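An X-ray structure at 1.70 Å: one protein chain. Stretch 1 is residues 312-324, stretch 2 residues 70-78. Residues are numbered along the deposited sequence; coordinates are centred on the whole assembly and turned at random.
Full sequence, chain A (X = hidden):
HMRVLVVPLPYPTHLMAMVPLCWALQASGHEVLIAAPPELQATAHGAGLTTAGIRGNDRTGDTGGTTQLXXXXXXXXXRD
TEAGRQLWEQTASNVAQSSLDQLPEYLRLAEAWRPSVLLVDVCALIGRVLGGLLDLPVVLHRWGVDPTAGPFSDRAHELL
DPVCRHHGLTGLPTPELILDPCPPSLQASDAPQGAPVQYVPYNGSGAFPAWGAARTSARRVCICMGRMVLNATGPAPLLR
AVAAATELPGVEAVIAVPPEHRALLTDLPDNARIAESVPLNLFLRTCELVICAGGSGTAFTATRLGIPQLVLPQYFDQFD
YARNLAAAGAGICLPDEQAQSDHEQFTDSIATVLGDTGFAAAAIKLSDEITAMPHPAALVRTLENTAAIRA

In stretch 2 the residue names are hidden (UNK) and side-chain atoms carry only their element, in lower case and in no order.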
ATOM      1  N   LEU A 312       0.536  29.020  -5.938  1.00 11.02           N
ATOM      2  CA  LEU A 312       1.598  29.944  -5.444  1.00 11.36           C
ATOM      3  C   LEU A 312       2.902  29.226  -5.528  1.00 10.88           C
ATOM      4  O   LEU A 312       3.447  28.711  -4.556  1.00 12.11           O
ATOM      5  CB  LEU A 312       1.264  30.321  -4.005  1.00 13.06           C
ATOM      6  CG  LEU A 312      -0.016  31.112  -3.596  1.00 19.67           C
ATOM      7  CD1 LEU A 312      -1.259  30.437  -3.900  1.00 22.33           C
ATOM      8  CD2 LEU A 312       0.072  31.189  -2.059  1.00 26.62           C
ATOM      9  N   PRO A 313       3.527  29.203  -6.732  1.00 10.76           N
ATOM     10  CA  PRO A 313       4.740  28.404  -6.854  1.00 11.68           C
ATOM     11  C   PRO A 313       5.921  28.951  -6.013  1.00 12.88           C
ATOM     12  O   PRO A 313       5.977  30.176  -5.773  1.00 12.51           O
ATOM     13  CB  PRO A 313       5.081  28.569  -8.361  1.00 13.29           C
ATOM     14  CG  PRO A 313       4.464  29.962  -8.753  1.00 10.71           C
ATOM     15  CD  PRO A 313       3.166  29.918  -7.967  1.00 11.37           C
ATOM     16  N   GLN A 314       6.760  28.045  -5.596  1.00 11.77           N
ATOM     17  CA  GLN A 314       7.886  28.355  -4.684  1.00 13.18           C
ATOM     18  C   GLN A 314       9.231  27.938  -5.246  1.00 13.90           C
ATOM     19  O   GLN A 314      10.227  28.685  -5.154  1.00 14.16           O
ATOM     20  CB  GLN A 314       7.645  27.698  -3.302  1.00 12.26           C
ATOM     21  CG  GLN A 314       6.300  28.029  -2.670  1.00 11.82           C
ATOM     22  CD  GLN A 314       6.123  29.536  -2.382  1.00 11.00           C
ATOM     23  OE1 GLN A 314       5.031  30.068  -2.576  1.00 17.47           O
ATOM     24  NE2 GLN A 314       7.198  30.202  -1.952  1.00  8.97           N
ATOM     25  N   TYR A 315       9.311  26.727  -5.798  1.00 11.42           N
ATOM     26  CA  TYR A 315      10.605  26.214  -6.143  1.00 13.87           C
ATOM     27  C   TYR A 315      10.485  25.094  -7.191  1.00 12.49           C
ATOM     28  O   TYR A 315       9.366  24.675  -7.549  1.00 11.81           O
ATOM     29  CB  TYR A 315      11.375  25.744  -4.893  1.00 10.63           C
ATOM     30  CG  TYR A 315      10.725  24.659  -4.014  1.00 17.26           C
ATOM     31  CD1 TYR A 315       9.866  23.620  -4.519  1.00 20.64           C
ATOM     32  CD2 TYR A 315      11.059  24.635  -2.657  1.00 23.23           C
ATOM     33  CE1 TYR A 315       9.358  22.644  -3.635  1.00 21.63           C
ATOM     34  CE2 TYR A 315      10.610  23.676  -1.839  1.00 29.15           C
ATOM     35  CZ  TYR A 315       9.756  22.703  -2.306  1.00 26.18           C
ATOM     36  OH  TYR A 315       9.324  21.750  -1.412  1.00 28.10           O
ATOM     37  N   PHE A 316      11.644  24.630  -7.665  1.00 13.39           N
ATOM     38  CA  PHE A 316      11.735  23.511  -8.640  1.00 14.88           C
ATOM     39  C   PHE A 316      10.805  23.639  -9.841  1.00 11.96           C
ATOM     40  O   PHE A 316      10.934  24.618 -10.589  1.00 14.04           O
ATOM     41  CB  PHE A 316      11.703  22.169  -7.912  1.00 16.57           C
ATOM     42  CG  PHE A 316      12.886  22.000  -7.014  1.00 24.34           C
ATOM     43  CD1 PHE A 316      14.192  21.925  -7.559  1.00 27.01           C
ATOM     44  CD2 PHE A 316      12.750  22.107  -5.616  1.00 31.14           C
ATOM     45  CE1 PHE A 316      15.358  21.864  -6.715  1.00 26.25           C
ATOM     46  CE2 PHE A 316      13.908  22.062  -4.753  1.00 35.98           C
ATOM     47  CZ  PHE A 316      15.213  21.925  -5.329  1.00 34.86           C
ATOM     48  N   ASP A 317       9.882  22.680 -10.017  1.00 12.33           N
ATOM     49  CA  ASP A 317       9.018  22.616 -11.201  1.00 11.25           C
ATOM     50  C   ASP A 317       7.762  23.402 -11.021  1.00 12.53           C
ATOM     51  O   ASP A 317       6.938  23.489 -11.967  1.00 12.22           O
ATOM     52  CB  ASP A 317       8.613  21.109 -11.419  1.00 11.36           C
ATOM     53  CG  ASP A 317       7.975  20.508 -10.207  1.00 20.21           C
ATOM     54  OD1 ASP A 317       8.454  20.719  -9.078  1.00 26.36           O
ATOM     55  OD2 ASP A 317       6.997  19.748 -10.363  1.00 18.04           O
ATOM     56  N   GLN A 318       7.619  24.089  -9.871  1.00 12.74           N
ATOM     57  CA  GLN A 318       6.294  24.684  -9.540  1.00 13.27           C
ATOM     58  C   GLN A 318       5.891  25.873 -10.405  1.00 11.81           C
ATOM     59  O   GLN A 318       4.695  26.043 -10.701  1.00 10.35           O
ATOM     60  CB  GLN A 318       6.158  25.065  -8.039  1.00 12.45           C
ATOM     61  CG  GLN A 318       6.263  23.778  -7.173  1.00 12.79           C
ATOM     62  CD  GLN A 318       6.414  24.074  -5.740  1.00 17.00           C
ATOM     63  OE1 GLN A 318       6.738  25.212  -5.372  1.00 12.61           O
ATOM     64  NE2 GLN A 318       6.204  23.036  -4.892  1.00 16.06           N
ATOM     65  N   PHE A 319       6.859  26.702 -10.814  1.00 11.67           N
ATOM     66  CA  PHE A 319       6.594  27.824 -11.739  1.00 11.22           C
ATOM     67  C   PHE A 319       6.108  27.407 -13.072  1.00 12.10           C
ATOM     68  O   PHE A 319       5.201  28.006 -13.588  1.00 11.82           O
ATOM     69  CB  PHE A 319       7.902  28.699 -11.870  1.00 10.79           C
ATOM     70  CG  PHE A 319       8.281  29.252 -10.512  1.00 11.50           C
ATOM     71  CD1 PHE A 319       7.619  30.404 -10.056  1.00 12.87           C
ATOM     72  CD2 PHE A 319       9.201  28.572  -9.694  1.00 10.89           C
ATOM     73  CE1 PHE A 319       7.888  30.909  -8.701  1.00 11.01           C
ATOM     74  CE2 PHE A 319       9.472  29.065  -8.360  1.00 13.92           C
ATOM     75  CZ  PHE A 319       8.776  30.179  -7.876  1.00 12.36           C
ATOM     76  N   ASP A 320       6.757  26.384 -13.665  1.00 11.68           N
ATOM     77  CA  ASP A 320       6.296  25.802 -14.922  1.00 11.77           C
ATOM     78  C   ASP A 320       4.896  25.259 -14.814  1.00 11.32           C
ATOM     79  O   ASP A 320       4.053  25.621 -15.646  1.00 12.28           O
ATOM     80  CB  ASP A 320       7.290  24.699 -15.338  1.00 10.62           C
ATOM     81  CG  ASP A 320       8.614  25.314 -15.787  1.00 16.94           C
ATOM     82  OD1 ASP A 320       8.617  25.820 -16.941  1.00 17.59           O
ATOM     83  OD2 ASP A 320       9.572  25.306 -15.030  1.00 17.42           O
ATOM     84  N   TYR A 321       4.618  24.438 -13.786  1.00 10.66           N
ATOM     85  CA  TYR A 321       3.256  23.914 -13.674  1.00 10.47           C
ATOM     86  C   TYR A 321       2.273  25.068 -13.518  1.00 11.78           C
ATOM     87  O   TYR A 321       1.244  25.094 -14.163  1.00 11.34           O
ATOM     88  CB  TYR A 321       3.110  23.041 -12.444  1.00 10.47           C
ATOM     89  CG  TYR A 321       1.736  22.579 -12.263  1.00  9.94           C
ATOM     90  CD1 TYR A 321       1.246  21.536 -13.035  1.00 13.97           C
ATOM     91  CD2 TYR A 321       0.908  23.166 -11.301  1.00  9.20           C
ATOM     92  CE1 TYR A 321      -0.118  21.087 -12.884  1.00 13.95           C
ATOM     93  CE2 TYR A 321      -0.427  22.752 -11.122  1.00 11.16           C
ATOM     94  CZ  TYR A 321      -0.914  21.720 -11.922  1.00 15.29           C
ATOM     95  OH  TYR A 321      -2.189  21.237 -11.779  1.00 16.00           O
ATOM     96  N   ALA A 322       2.596  26.030 -12.658  1.00 12.43           N
ATOM     97  CA  ALA A 322       1.655  27.127 -12.419  1.00 12.37           C
ATOM     98  C   ALA A 322       1.324  27.935 -13.710  1.00 12.05           C
ATOM     99  O   ALA A 322       0.150  28.236 -13.949  1.00 11.80           O
ATOM    100  CB  ALA A 322       2.164  28.077 -11.290  1.00 13.15           C
ATOM    101  N   ARG A 323       2.359  28.307 -14.472  1.00 11.51           N
ATOM    102  CA  ARG A 323       2.215  29.041 -15.692  1.00 11.89           C
ATOM    103  C   ARG A 323       1.411  28.215 -16.725  1.00 10.67           C
ATOM    104  O   ARG A 323       0.519  28.779 -17.422  1.00 12.60           O
ATOM    105  CB  ARG A 323       3.588  29.439 -16.302  1.00 11.72           C
ATOM    106  CG  ARG A 323       4.293  30.576 -15.592  1.00 20.13           C
ATOM    107  CD  ARG A 323       5.476  31.050 -16.492  1.00 21.69           C
ATOM    108  NE  ARG A 323       6.469  29.971 -16.787  1.00 22.63           N
ATOM    109  CZ  ARG A 323       7.639  29.922 -16.141  1.00 18.74           C
ATOM    110  NH1 ARG A 323       7.868  30.789 -15.177  1.00 16.33           N
ATOM    111  NH2 ARG A 323       8.517  28.995 -16.427  1.00 20.30           N
ATOM    112  N   ASN A 324       1.672  26.927 -16.740  1.00 12.14           N
ATOM    113  CA  ASN A 324       1.069  26.167 -17.827  1.00 11.70           C
ATOM    114  C   ASN A 324      -0.364  25.851 -17.490  1.00 11.96           C
ATOM    115  O   ASN A 324      -1.242  25.901 -18.372  1.00 12.95           O
ATOM    116  CB  ASN A 324       1.867  24.886 -18.077  1.00 11.71           C
ATOM    117  CG  ASN A 324       3.311  25.200 -18.620  1.00 11.59           C
ATOM    118  OD1 ASN A 324       3.686  26.373 -18.923  1.00 14.43           O
ATOM    119  ND2 ASN A 324       4.131  24.156 -18.607  1.00 14.03           N
ATOM    120  N   UNK A  70      15.266  32.307   0.768  1.00 32.46           N
ATOM    121  CA  UNK A  70      14.153  33.118   0.140  1.00 27.76           C
ATOM    122  C   UNK A  70      13.240  32.408  -0.811  1.00 24.01           C
ATOM    123  O   UNK A  70      13.669  31.965  -1.875  1.00 21.98           O
ATOM    124  c   UNK A  70      14.967  35.685   1.414  1.00 44.46           C
ATOM    125  c   UNK A  70      15.252  38.162   1.157  1.00 55.34           C
ATOM    126  n   UNK A  70      15.883  39.276   1.546  1.00 55.95           N
ATOM    127  c   UNK A  70      14.630  34.334  -0.641  1.00 30.34           C
ATOM    128  n   UNK A  70      15.557  36.995   1.739  1.00 52.13           N
ATOM    129  c   UNK A  70      14.339  35.633   0.017  1.00 36.00           C
ATOM    130  n   UNK A  70      14.313  38.234   0.198  1.00 57.07           N
ATOM    131  N   UNK A  71      11.991  32.353  -0.437  1.00 19.24           N
ATOM    132  CA  UNK A  71      10.997  31.817  -1.320  1.00 18.10           C
ATOM    133  C   UNK A  71       9.851  32.755  -1.334  1.00 16.19           C
ATOM    134  O   UNK A  71       9.602  33.458  -0.320  1.00 17.02           O
ATOM    135  c   UNK A  71      12.383  29.133   0.285  1.00 16.02           C
ATOM    136  c   UNK A  71      13.432  28.194   0.205  1.00 19.84           C
ATOM    137  c   UNK A  71      12.963  27.850  -2.135  1.00 18.49           C
ATOM    138  c   UNK A  71      13.701  27.525  -1.009  1.00 19.28           C
ATOM    139  c   UNK A  71      11.609  29.390  -0.810  1.00 16.44           C
ATOM    140  c   UNK A  71      10.523  30.456  -0.747  1.00 17.00           C
ATOM    141  c   UNK A  71      11.906  28.736  -2.030  1.00 13.95           C
ATOM    142  N   UNK A  72       9.056  32.762  -2.431  1.00 15.33           N
ATOM    143  CA  UNK A  72       9.299  32.020  -3.678  1.00 14.31           C
ATOM    144  C   UNK A  72      10.524  32.439  -4.388  1.00 15.53           C
ATOM    145  O   UNK A  72      10.980  33.567  -4.262  1.00 14.32           O
ATOM    146  c   UNK A  72       7.587  33.720  -4.080  1.00 15.84           C
ATOM    147  c   UNK A  72       8.053  32.314  -4.522  1.00 15.45           C
ATOM    148  c   UNK A  72       7.948  33.737  -2.547  1.00 15.22           C
ATOM    149  N   UNK A  73      11.117  31.525  -5.133  1.00 14.86           N
ATOM    150  CA  UNK A  73      12.286  31.849  -5.976  1.00 15.41           C
ATOM    151  C   UNK A  73      11.985  31.589  -7.456  1.00 15.73           C
ATOM    152  O   UNK A  73      12.243  30.467  -7.966  1.00 14.87           O
ATOM    153  c   UNK A  73      13.515  31.026  -5.538  1.00 15.84           C
ATOM    154  c   UNK A  73      14.779  31.553  -6.209  1.00 17.37           C
ATOM    155  o   UNK A  73      14.678  32.275  -7.231  1.00 19.74           O
ATOM    156  n   UNK A  73      15.938  31.101  -5.752  1.00 19.92           N
ATOM    157  N   UNK A  74      11.447  32.596  -8.179  1.00 15.63           N
ATOM    158  CA  UNK A  74      11.075  32.457  -9.585  1.00 15.71           C
ATOM    159  C   UNK A  74      12.210  32.014 -10.515  1.00 14.00           C
ATOM    160  O   UNK A  74      11.955  31.526 -11.638  1.00 15.08           O
ATOM    161  c   UNK A  74      10.114  34.470  -8.705  1.00 16.90           C
ATOM    162  c   UNK A  74      10.668  33.914  -9.988  1.00 17.38           C
ATOM    163  c   UNK A  74      11.118  33.952  -7.655  1.00 15.09           C
ATOM    164  N   UNK A  75      13.470  32.163 -10.068  1.00 14.82           N
ATOM    165  CA  UNK A  75      14.561  31.794 -10.975  1.00 14.59           C
ATOM    166  C   UNK A  75      14.518  30.275 -11.261  1.00 14.66           C
ATOM    167  O   UNK A  75      14.986  29.808 -12.287  1.00 15.27           O
ATOM    168  c   UNK A  75      15.942  32.233 -10.375  1.00 17.43           C
ATOM    169  N   UNK A  76      13.855  29.503 -10.409  1.00 14.96           N
ATOM    170  CA  UNK A  76      13.657  28.099 -10.849  1.00 13.51           C
ATOM    171  C   UNK A  76      12.901  27.914 -12.102  1.00 14.60           C
ATOM    172  O   UNK A  76      13.087  26.889 -12.827  1.00 13.37           O
ATOM    173  c   UNK A  76      12.982  27.190  -9.742  1.00 12.18           C
ATOM    174  c   UNK A  76      13.761  27.510  -7.410  1.00 14.10           C
ATOM    175  c   UNK A  76      15.561  25.402  -7.651  1.00 16.65           C
ATOM    176  c   UNK A  76      15.494  26.130  -6.403  1.00 15.02           C
ATOM    177  c   UNK A  76      14.741  25.726  -8.740  1.00 15.63           C
ATOM    178  c   UNK A  76      13.867  26.807  -8.636  1.00 13.11           C
ATOM    179  c   UNK A  76      14.586  27.197  -6.282  1.00 16.15           C
ATOM    180  N   UNK A  77      12.003  28.840 -12.392  1.00 13.34           N
ATOM    181  CA  UNK A  77      11.247  28.770 -13.626  1.00 13.93           C
ATOM    182  C   UNK A  77      11.809  29.640 -14.745  1.00 15.53           C
ATOM    183  O   UNK A  77      11.137  29.971 -15.739  1.00 18.22           O
ATOM    184  N   UNK A  78      13.084  29.983 -14.615  1.00 16.24           N
ATOM    185  CA  UNK A  78      13.763  30.865 -15.581  1.00 16.73           C
ATOM    186  C   UNK A  78      15.086  30.224 -16.022  1.00 16.65           C
ATOM    187  O   UNK A  78      16.157  30.762 -15.698  1.00 20.67           O
ATOM    188  o   UNK A  78      13.749  34.381 -13.135  1.00 20.65           O
ATOM    189  c   UNK A  78      12.712  34.153 -13.750  1.00 22.63           C
ATOM    190  c   UNK A  78      12.575  32.911 -14.569  1.00 16.85           C
ATOM    191  c   UNK A  78      13.974  32.279 -14.976  1.00 17.49           C
ATOM    192  n   UNK A  78      11.621  34.920 -13.654  1.00 21.43           N
TER
HETATM  193  O   HOH W   1       9.515  31.748 -12.932  1.00 15.60           O
HETATM  194  O   HOH W   2      12.148  25.926 -15.464  1.00 18.00           O

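Position 70 carries three carbons, a nitrogen, and then a carbon bearing two further nitrogens. This guanidinium-ended chain makes no contact with stretch 1, and the residue is Arg70.

At position 71 one carbon leads into a ring of six carbons with no heteroatom, and the edge of the Tyr315 ring is directed at its face in an offset arrangement; this is Phe71. The planes stand at 83°, with Tyr315 CD2 3.8 Å from Phe71 CE2.

Three carbons at position 72 close a ring onto the backbone nitrogen. The CB of position 72 lies 3.2 Å from Pro313 O and 4.0 Å from Phe319 CZ, near the plane of the Phe319 ring. The residue is Pro72, preceded by a cis peptide bond.

Position 73 has two carbons, the second carrying one oxygen and one nitrogen, a short carboxamide. Its main chain makes the contact, N of position 73 donating to Gln314 O at 3.0 Å in a nearly linear hydrogen bond. The residue is Asn73. The side chain instead serves its own stretch, with Asn73 OD1 accepting from N of position 75 at 3.1 Å.

A second three-carbon ring closed onto the backbone nitrogen appears at position 74, where CA sits over one face of the Phe319 ring, 3.7 Å from the centroid, in a CH-pi contact. This is Pro74.

The single carbon at position 75 points away from stretch 1 and touches nothing there; it defines Ala75.

Position 76 again shows one carbon and a six-carbon ring, with Phe316 N over one face of it and the Phe316 ring meeting it obliquely; this is Phe76. Phe316 N is 3.3 Å from Phe76 CG, and Phe316 CE1 is 3.7 Å from Phe76 CE1.

No side-chain atom exists at position 77. Its CA approaches Phe319 CB to 3.8 Å, and its O accepts a hydrogen bond from Arg323 NH2 at 2.9 Å. The residue is Gly77; an ideal CB here would lie 2.5 Å from Phe319 CB, a clash.

Three carbons, the last bearing one oxygen and one nitrogen, form a side chain at position 78 that points away: Gln78.

The contact buries 556 Å² and combines aromatic packing with main-chain anchoring. Phe319 projects from the helix toward the short 3-10 segment and packs against Pro72, Pro74 and Phe76, while the close approach at Gly77 leaves no room for a side chain. The bonds at Gln314 O and Gly77 O tie the loop at two points. Arg323 also forms a salt bridge with Asp320, Arg323 NH2 to Asp320 OD1 at 3.2 Å, and two waters extend the polar margin: one links Pro74 O with Arg323 NH1, the other Phe76 O with Asp320 OD2.

Stretch 2 70-78: RFPNPAFGQ
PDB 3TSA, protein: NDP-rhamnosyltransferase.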